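Local coordinates for M157 (PDB 2NYK), which serves as a mouse cytomegalovirus ligand for Ly49 natural killer cell receptors and has an MHC class I-like fold, at residues Q79-L83 / I97-Y101; G127-K131 / E147-Y151. The protein carries 1 engineered substitution. All coordinates share one frame; numbering follows the deposited sequence.

Contact 1: Q79-L83 / I97-Y101; sequences QKMRL and ICVRY
Leu83 sets its CG beside the backbone N (chi1 -59°), which lowers the isobutyl branch onto Ile97 and Val99 of the strand. Val99 places CG1 between its backbone N and carbonyl carbon, and that methyl meets both ends of the leucine fork. Leu83 CD1 lies 3.8 Å from Val99 CG1. Leu83 CB also rests on Ile97 CG2 at 3.7 Å. Leu83 CD1 also reaches back to the strand backbone, 3.6 Å from Ile97 O.

Gln79, one turn before Leu83, and Arg82, next to Leu83, both turn to Tyr101. The Gln79 and Tyr101 side chains cross at about a right angle, with amide and ring planes 50° apart. Gln79 CD comes within 3.7 Å of Tyr101 CE1, and Gln79 NE2 lies 3.3 Å from Tyr101 OH, so the contact is made near the hydroxyl end of the ring. Arg82 NH1 donates to a lone pair of Gln79 OE1 at 2.9 Å, nearly in the plane of the guanidinium. The same NH1 gives a hydrogen bond to a water, and that water lies a short 2.5 Å from Tyr101 OH. Around these groups, Phe75 packs edge-to-face with the Tyr101 ring, and Arg82 and Val99 both touch His116 of strand 109-118.

This is helix-on-sheet packing of the MHC class I-like platform, with helix 71-90 lying over strand 96-106. The two segments run at 146°, closer to antiparallel than to parallel. The chemistry is divided: an aliphatic cluster at Leu83, and a polar group around Tyr101. The Arg82 bond limits rotation of the buried Gln79 amide, and a water lying between Arg82 and Tyr101 offers a polar link from helix to strand.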
loop_
_atom_site.group_PDB
_atom_site.type_symbol
_atom_site.label_atom_id
_atom_site.label_comp_id
_atom_site.label_asym_id
_atom_site.label_seq_id
_atom_site.Cartn_x
_atom_site.Cartn_y
_atom_site.Cartn_z
ATOM N N GLN A 79 17.394 2.780 -8.044
ATOM C CA GLN A 79 16.431 2.596 -9.137
ATOM C C GLN A 79 16.081 3.933 -9.801
ATOM O O GLN A 79 16.056 4.033 -11.026
ATOM C CB GLN A 79 15.144 1.906 -8.632
ATOM C CG GLN A 79 15.322 0.455 -8.154
ATOM C CD GLN A 79 15.912 -0.468 -9.211
ATOM O OE1 GLN A 79 15.710 -0.274 -10.408
ATOM N NE2 GLN A 79 16.645 -1.484 -8.767
ATOM N N LYS A 80 15.822 4.960 -9.005
ATOM C CA LYS A 80 15.560 6.272 -9.573
ATOM C C LYS A 80 16.693 6.735 -10.498
ATOM O O LYS A 80 16.429 7.141 -11.628
ATOM C CB LYS A 80 15.276 7.309 -8.490
ATOM C CG LYS A 80 14.486 8.486 -9.029
ATOM C CD LYS A 80 14.227 9.560 -7.992
ATOM C CE LYS A 80 15.453 10.413 -7.775
ATOM N NZ LYS A 80 15.163 11.557 -6.876
ATOM N N MET A 81 17.940 6.654 -10.034
ATOM C CA MET A 81 19.094 7.071 -10.850
ATOM C C MET A 81 19.193 6.254 -12.129
ATOM O O MET A 81 19.458 6.799 -13.204
ATOM C CB MET A 81 20.402 6.964 -10.060
ATOM C CG MET A 81 20.455 7.900 -8.866
ATOM S SD MET A 81 22.036 7.946 -8.006
ATOM C CE MET A 81 22.123 6.314 -7.272
ATOM N N ARG A 82 18.964 4.951 -11.993
ATOM C CA ARG A 82 18.941 4.023 -13.113
ATOM C C ARG A 82 17.921 4.410 -14.177
ATOM O O ARG A 82 18.235 4.389 -15.372
ATOM C CB ARG A 82 18.626 2.628 -12.600
ATOM C CG ARG A 82 18.560 1.565 -13.647
ATOM C CD ARG A 82 17.869 0.376 -13.056
ATOM N NE ARG A 82 17.857 -0.764 -13.954
ATOM C CZ ARG A 82 16.969 -1.750 -13.881
ATOM N NH1 ARG A 82 16.019 -1.732 -12.943
ATOM N NH2 ARG A 82 17.032 -2.754 -14.752
ATOM N N LEU A 83 16.705 4.744 -13.740
ATOM C CA LEU A 83 15.630 5.137 -14.654
ATOM C C LEU A 83 15.918 6.474 -15.339
ATOM O O LEU A 83 15.637 6.623 -16.524
ATOM C CB LEU A 83 14.272 5.194 -13.950
ATOM C CG LEU A 83 13.651 3.982 -13.241
ATOM C CD1 LEU A 83 12.174 4.245 -13.059
ATOM C CD2 LEU A 83 13.883 2.649 -13.968
ATOM N N ILE A 97 8.848 6.580 -17.157
ATOM C CA ILE A 97 9.207 5.185 -16.914
ATOM C C ILE A 97 8.954 4.845 -15.445
ATOM O O ILE A 97 9.230 5.644 -14.550
ATOM C CB ILE A 97 10.677 4.889 -17.292
ATOM C CG1 ILE A 97 10.998 3.402 -17.119
ATOM C CG2 ILE A 97 11.634 5.756 -16.464
ATOM C CD1 ILE A 97 12.317 2.988 -17.715
ATOM N N CYS A 98 8.414 3.661 -15.221
ATOM C CA CYS A 98 8.167 3.200 -13.876
ATOM C C CYS A 98 8.742 1.801 -13.692
ATOM O O CYS A 98 8.705 0.976 -14.612
ATOM C CB CYS A 98 6.667 3.236 -13.595
ATOM S SG CYS A 98 6.232 2.715 -11.935
ATOM N N VAL A 99 9.291 1.551 -12.502
ATOM C CA VAL A 99 9.746 0.214 -12.127
ATOM C C VAL A 99 9.079 -0.179 -10.812
ATOM O O VAL A 99 8.937 0.657 -9.922
ATOM C CB VAL A 99 11.293 0.106 -12.051
ATOM C CG1 VAL A 99 11.890 1.079 -10.980
ATOM C CG2 VAL A 99 11.737 -1.326 -11.778
ATOM N N ARG A 100 8.669 -1.444 -10.704
ATOM C CA ARG A 100 8.051 -1.958 -9.484
ATOM C C ARG A 100 8.605 -3.329 -9.096
ATOM O O ARG A 100 8.542 -4.260 -9.888
ATOM C CB ARG A 100 6.532 -2.070 -9.678
ATOM C CG ARG A 100 5.752 -2.538 -8.435
ATOM C CD ARG A 100 4.252 -2.726 -8.816
ATOM N NE ARG A 100 3.440 -3.253 -7.708
ATOM C CZ ARG A 100 3.070 -2.549 -6.630
ATOM N NH1 ARG A 100 3.439 -1.282 -6.481
ATOM N NH2 ARG A 100 2.336 -3.114 -5.680
ATOM N N TYR A 101 9.135 -3.441 -7.879
ATOM C CA TYR A 101 9.604 -4.725 -7.363
ATOM C C TYR A 101 8.566 -5.179 -6.366
ATOM O O TYR A 101 8.351 -4.517 -5.340
ATOM C CB TYR A 101 10.951 -4.591 -6.665
ATOM C CG TYR A 101 12.143 -4.456 -7.604
ATOM C CD1 TYR A 101 12.335 -3.302 -8.363
ATOM C CD2 TYR A 101 13.056 -5.504 -7.747
ATOM C CE1 TYR A 101 13.415 -3.185 -9.247
ATOM C CE2 TYR A 101 14.151 -5.394 -8.627
ATOM C CZ TYR A 101 14.312 -4.238 -9.358
ATOM O OH TYR A 101 15.380 -4.122 -10.223
HETATM O O HOH W 1 15.423 -4.759 -12.687
#

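Contact 2: G127-K131 / E147-Y151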
loop_
_atom_site.group_PDB
_atom_site.type_symbol
_atom_site.label_atom_id
_atom_site.label_comp_id
_atom_site.label_asym_id
_atom_site.label_seq_id
_atom_site.Cartn_x
_atom_site.Cartn_y
_atom_site.Cartn_z
ATOM N N GLY A 127 9.299 -14.253 -10.728
ATOM C CA GLY A 127 9.995 -15.337 -10.027
ATOM C C GLY A 127 11.491 -15.130 -9.825
ATOM O O GLY A 127 12.222 -16.099 -9.709
ATOM N N GLN A 128 11.949 -13.869 -9.803
ATOM C CA GLN A 128 13.360 -13.539 -9.513
ATOM C C GLN A 128 13.681 -13.889 -8.062
ATOM O O GLN A 128 12.894 -13.599 -7.155
ATOM C CB GLN A 128 13.662 -12.051 -9.721
ATOM C CG GLN A 128 13.278 -11.464 -11.066
ATOM C CD GLN A 128 14.064 -12.048 -12.195
ATOM O OE1 GLN A 128 13.808 -13.177 -12.636
ATOM N NE2 GLN A 128 15.046 -11.290 -12.681
ATOM N N THR A 129 14.834 -14.509 -7.846
ATOM C CA THR A 129 15.225 -14.942 -6.502
ATOM C C THR A 129 16.510 -14.231 -6.072
ATOM O O THR A 129 16.927 -14.315 -4.913
ATOM C CB THR A 129 15.400 -16.467 -6.442
ATOM O OG1 THR A 129 16.289 -16.875 -7.487
ATOM C CG2 THR A 129 14.062 -17.180 -6.630
ATOM N N GLY A 130 17.122 -13.512 -7.013
ATOM C CA GLY A 130 18.404 -12.840 -6.788
ATOM C C GLY A 130 19.565 -13.765 -6.428
ATOM O O GLY A 130 20.471 -13.371 -5.677
ATOM N N LYS A 131 19.543 -14.989 -6.957
ATOM C CA LYS A 131 20.595 -15.979 -6.678
ATOM C C LYS A 131 21.296 -16.443 -7.953
ATOM O O LYS A 131 22.374 -15.941 -8.287
ATOM C CB LYS A 131 20.047 -17.185 -5.900
ATOM C CG LYS A 131 18.912 -17.940 -6.610
ATOM C CD LYS A 131 18.447 -19.188 -5.852
ATOM C CE LYS A 131 17.638 -18.849 -4.595
ATOM N NZ LYS A 131 18.489 -18.270 -3.504
ATOM N N GLU A 147 18.272 -8.807 -12.806
ATOM C CA GLU A 147 18.447 -9.817 -11.739
ATOM C C GLU A 147 19.222 -9.275 -10.523
ATOM O O GLU A 147 19.100 -9.787 -9.399
ATOM C CB GLU A 147 19.117 -11.088 -12.292
ATOM C CG GLU A 147 19.154 -12.312 -11.338
ATOM C CD GLU A 147 17.783 -12.711 -10.787
ATOM O OE1 GLU A 147 17.320 -12.050 -9.834
ATOM O OE2 GLU A 147 17.177 -13.696 -11.288
ATOM N N ILE A 148 20.005 -8.227 -10.758
ATOM C CA ILE A 148 20.827 -7.631 -9.709
ATOM C C ILE A 148 19.941 -6.987 -8.647
ATOM O O ILE A 148 20.222 -7.114 -7.446
ATOM C CB ILE A 148 21.814 -6.578 -10.281
ATOM C CG1 ILE A 148 22.557 -7.136 -11.506
ATOM C CG2 ILE A 148 22.822 -6.141 -9.207
ATOM C CD1 ILE A 148 21.784 -6.985 -12.833
ATOM N N GLY A 149 18.875 -6.305 -9.104
ATOM C CA GLY A 149 17.943 -5.605 -8.220
ATOM C C GLY A 149 17.482 -6.495 -7.095
ATOM O O GLY A 149 17.657 -6.160 -5.926
ATOM N N THR A 150 16.917 -7.651 -7.444
ATOM C CA THR A 150 16.446 -8.604 -6.437
ATOM C C THR A 150 17.586 -9.080 -5.518
ATOM O O THR A 150 17.364 -9.349 -4.319
ATOM C CB THR A 150 15.736 -9.800 -7.111
ATOM O OG1 THR A 150 14.609 -9.316 -7.871
ATOM C CG2 THR A 150 15.253 -10.820 -6.070
ATOM N N TYR A 151 18.799 -9.185 -6.074
ATOM C CA TYR A 151 19.982 -9.584 -5.300
ATOM C C TYR A 151 20.168 -8.697 -4.055
ATOM O O TYR A 151 20.333 -9.208 -2.960
ATOM C CB TYR A 151 21.247 -9.586 -6.187
ATOM C CG TYR A 151 22.533 -9.565 -5.384
ATOM C CD1 TYR A 151 23.036 -10.735 -4.791
ATOM C CD2 TYR A 151 23.226 -8.370 -5.183
ATOM C CE1 TYR A 151 24.220 -10.714 -4.033
ATOM C CE2 TYR A 151 24.401 -8.338 -4.421
ATOM C CZ TYR A 151 24.890 -9.507 -3.854
ATOM O OH TYR A 151 26.056 -9.449 -3.109
#
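Glu147 and Thr150 close on the Gln128 side chain and on the backbone of Thr129 and Gly130. Glu147 OE1 accepts a weak hydrogen bond from Gly130 N, at 3.2 Å and with an N-H...O angle of 130°. The other carboxylate oxygen lies by the Gln128 amide, with Glu147 OE2 3.5 Å from Gln128 NE2. The two flat groups are nearly parallel, their planes 16° apart. Thr150 touches with both branches. Its OG1 packs on Gln128 CB at 3.4 Å, and its CG2 is 3.4 Å from Gly130 N. At the far edge, Gly130 O lies in the plane of the Tyr151 ring, 3.8 Å from Tyr151 CD1.

Glu147 is brought here by a bend at chi2 (54°), which brings the carboxylate to Gln128 and Gly130. Gly130 has positive phi, and its CA sits 3.7 Å from Tyr151 N, with the helix backbone close against it. Further out, Gln128 is backbone-bonded to Cys112, and both Gln128 and Thr150 touch Val114, so strand 109-118 is the neighbour of both.

The contact joins the end of edge strand 122-128 to the start of helix 148-154. Its polar grip is slight, one weak bond to a carboxylate. Most of the contact is close packing of Glu147 and Thr150 against Gln128 and Gly130.

In the fold
From the N terminus, contact 1 comes first. Helix 71-90 leads through a short connection into strand 96-106, and contact 1 closes that loop by laying the helix on the sheet. The chain then runs through strands 109-118 and 122-128. Contact 2 closes a second loop, whose residues 132-146 are not modelled, at the start of helix 148-154. The two loops follow in series and neither nest nor cross. Their centres are 15 Å apart, yet they touch: Tyr101 packs on Gly149 and Thr150. Together they tie two helices to the same antiparallel sheet of the MHC class I-like platform.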